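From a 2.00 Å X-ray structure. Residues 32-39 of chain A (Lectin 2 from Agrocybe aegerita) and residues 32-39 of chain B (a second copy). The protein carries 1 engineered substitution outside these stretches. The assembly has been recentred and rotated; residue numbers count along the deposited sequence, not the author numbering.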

# COMPACT_ATOMS: atom_id res chain seq x y z
N GLY A 32 -5.84 11.16 -4.08
CA GLY A 32 -5.75 11.42 -2.66
C GLY A 32 -5.32 10.15 -1.93
O GLY A 32 -6.14 9.45 -1.34
N ARG A 33 -4.02 9.86 -1.96
CA ARG A 33 -3.51 8.65 -1.31
C ARG A 33 -3.72 8.67 0.22
O ARG A 33 -3.24 9.57 0.91
CB ARG A 33 -2.04 8.43 -1.65
CG ARG A 33 -1.59 6.97 -1.61
CD ARG A 33 -1.21 6.51 -0.20
NE ARG A 33 -0.45 5.26 -0.23
CZ ARG A 33 0.08 4.68 0.84
NH1 ARG A 33 -0.09 5.22 2.04
NH2 ARG A 33 0.77 3.55 0.72
N ASN A 34 -4.43 7.67 0.72
CA ASN A 34 -4.65 7.50 2.16
C ASN A 34 -3.29 7.48 2.89
O ASN A 34 -2.56 6.49 2.83
CB ASN A 34 -5.41 6.18 2.38
CG ASN A 34 -5.91 6.02 3.80
OD1 ASN A 34 -5.26 6.42 4.76
ND2 ASN A 34 -7.08 5.38 3.95
N ALA A 35 -2.96 8.58 3.56
CA ALA A 35 -1.61 8.75 4.12
C ALA A 35 -1.62 9.81 5.21
O ALA A 35 -2.62 10.51 5.38
CB ALA A 35 -0.61 9.14 3.02
N VAL A 36 -0.52 9.95 5.94
CA VAL A 36 -0.46 10.83 7.11
C VAL A 36 -0.65 12.31 6.76
O VAL A 36 -1.10 13.10 7.58
CB VAL A 36 0.87 10.67 7.88
CG1 VAL A 36 0.97 9.26 8.47
CG2 VAL A 36 2.06 10.98 6.97
N ASN A 37 -0.28 12.67 5.54
CA ASN A 37 -0.43 14.04 5.08
C ASN A 37 -1.21 14.01 3.78
O ASN A 37 -0.64 14.10 2.70
CB ASN A 37 0.94 14.68 4.88
CG ASN A 37 0.85 16.15 4.53
OD1 ASN A 37 -0.18 16.79 4.73
ND2 ASN A 37 1.96 16.69 4.02
N LEU A 38 -2.53 13.84 3.90
CA LEU A 38 -3.37 13.70 2.72
C LEU A 38 -3.30 14.97 1.90
O LEU A 38 -3.64 16.05 2.38
CB LEU A 38 -4.82 13.40 3.10
CG LEU A 38 -5.81 13.39 1.93
CD1 LEU A 38 -5.48 12.26 0.96
CD2 LEU A 38 -7.26 13.27 2.42
N GLN A 39 -2.83 14.84 0.66
CA GLN A 39 -2.73 15.98 -0.23
C GLN A 39 -3.07 15.56 -1.66
O GLN A 39 -2.51 14.61 -2.18
CB GLN A 39 -1.34 16.61 -0.17
CG GLN A 39 -0.98 17.24 1.19
CD GLN A 39 -1.95 18.34 1.63
OE1 GLN A 39 -2.75 18.85 0.84
NE2 GLN A 39 -1.87 18.71 2.92
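Chain B 32-39: GRNAVNLQ

The two copies meet around a near-twofold centre at Ala A35 and Ala B35, whose CA atoms lie 3.5 Å apart. Residues 33 to 39 are loop in both, and the stretches cross at this pair, neither parallel nor antiparallel: their CA33-to-CA37 vectors point in widely different directions. Phi/psi values of the chain B loop match those of chain A closely: Ala B35 is extended at -163/171 (Ala A35, -161/171), and Val B36 turns at -67/-30 (Val A36, -65/-27). The pairing is reciprocal: Asn A34 meets Val B36 and Asn B34 meets Val A36. The stretches together bury 436 Å².

Gly B32, at -112/72, makes no contact with chain A. Arg B33 leaves its CA sideways, but its guanidinium reaches the partner. Its NH2 lies 3.0 Å from Asn A34 O, at the guanidinium edge; the N-H...O angle of 121° makes this a weak hydrogen bond. The same NH2 is 2.9 Å from Arg A33 NH1, a contact between two donors of like charge and therefore no bond. Asn B34 O takes a weak hydrogen bond from Arg A33 NH1 at 3.2 Å (122°) and, within its own chain, a hydrogen bond from Arg B33 NE at 2.8 Å (139°). The arginine side chains depart from the symmetry, since chi1 is -153° (t) in Arg A33 but 139°, between wells, in Arg B33.

Asn B34 accepts one of the two shortest and straightest hydrogen bonds across the stretches. With chi1 in t, its OD1 accepts Val A36 N at 2.8 Å and 155°; the counterpart, Val B36 N to Asn A34 OD1, measures 2.9 Å and 156°. Each amide side chain thus caters for a backbone NH of the other copy, while its ND2 is satisfied elsewhere in the structure.

Ala B35 points its CB away overall, yet that atom still touches Asn A34 OD1 at 3.3 Å. Backbone packs on backbone here, with Ala A35 C and Ala B35 C 3.3 Å apart. Ala B35 O approaches Val A36 CA at 3.3 Å in a CA-H...O contact (135° at H), and Val B36 CA repeats it with Ala A35 O at 3.4 Å and 132°. The 3.4 Å approach of Val B36 N to Ala A35 O has too poor an angle for a hydrogen bond.

Val B36 is also the chain B residue most covered by chain A, at 71 Å²; its CG1 lies 4.3 Å from Leu A38 CB. Asn B37 turns its CB away and makes no contact. Leu B38 points toward chain A, and its CD2 comes within 4.4 Å of Val A36 CG1. Gln B39 is out of reach; its NE2 instead bonds Asn B37 OD1 at 3.3 Å.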

# COMPACT_ATOMS: atom_id res chain seq x y z
N GLY B 32 2.38 1.03 12.42
CA GLY B 32 1.95 2.41 12.36
C GLY B 32 1.81 2.75 10.90
O GLY B 32 2.63 3.47 10.31
N ARG B 33 0.78 2.20 10.28
CA ARG B 33 0.71 2.28 8.85
C ARG B 33 0.42 3.73 8.38
O ARG B 33 -0.39 4.45 8.99
CB ARG B 33 -0.25 1.21 8.33
CG ARG B 33 -1.15 1.63 7.25
CD ARG B 33 -0.58 1.42 5.88
NE ARG B 33 -1.14 2.50 5.09
CZ ARG B 33 -1.59 2.43 3.86
NH1 ARG B 33 -1.54 1.32 3.16
NH2 ARG B 33 -2.09 3.53 3.33
N ASN B 34 1.17 4.18 7.38
CA ASN B 34 1.11 5.55 6.90
C ASN B 34 -0.28 5.78 6.29
O ASN B 34 -0.56 5.27 5.21
CB ASN B 34 2.19 5.75 5.85
CG ASN B 34 2.28 7.19 5.34
OD1 ASN B 34 1.27 7.88 5.21
ND2 ASN B 34 3.50 7.63 5.04
N ALA B 35 -1.12 6.53 7.00
CA ALA B 35 -2.55 6.62 6.67
C ALA B 35 -3.19 7.83 7.32
O ALA B 35 -2.58 8.47 8.16
CB ALA B 35 -3.27 5.35 7.12
N VAL B 36 -4.44 8.14 6.96
CA VAL B 36 -5.09 9.37 7.41
C VAL B 36 -5.35 9.39 8.91
O VAL B 36 -5.36 10.45 9.53
CB VAL B 36 -6.42 9.64 6.64
CG1 VAL B 36 -6.14 9.86 5.16
CG2 VAL B 36 -7.40 8.49 6.84
N ASN B 37 -5.56 8.22 9.50
CA ASN B 37 -5.75 8.11 10.94
C ASN B 37 -4.72 7.17 11.54
O ASN B 37 -5.02 6.05 11.92
CB ASN B 37 -7.17 7.63 11.28
CG ASN B 37 -7.48 7.73 12.76
OD1 ASN B 37 -6.90 8.56 13.47
ND2 ASN B 37 -8.39 6.89 13.25
N LEU B 38 -3.48 7.64 11.62
CA LEU B 38 -2.38 6.82 12.10
C LEU B 38 -2.66 6.34 13.51
O LEU B 38 -2.83 7.14 14.42
CB LEU B 38 -1.06 7.60 12.02
CG LEU B 38 0.26 6.89 12.35
CD1 LEU B 38 0.23 6.22 13.71
CD2 LEU B 38 0.64 5.88 11.28
N GLN B 39 -2.70 5.03 13.70
CA GLN B 39 -2.90 4.46 15.02
C GLN B 39 -2.07 3.19 15.16
O GLN B 39 -1.91 2.44 14.20
CB GLN B 39 -4.39 4.12 15.26
CG GLN B 39 -5.34 5.33 15.29
CD GLN B 39 -5.06 6.29 16.42
OE1 GLN B 39 -4.46 5.92 17.44
NE2 GLN B 39 -5.49 7.53 16.27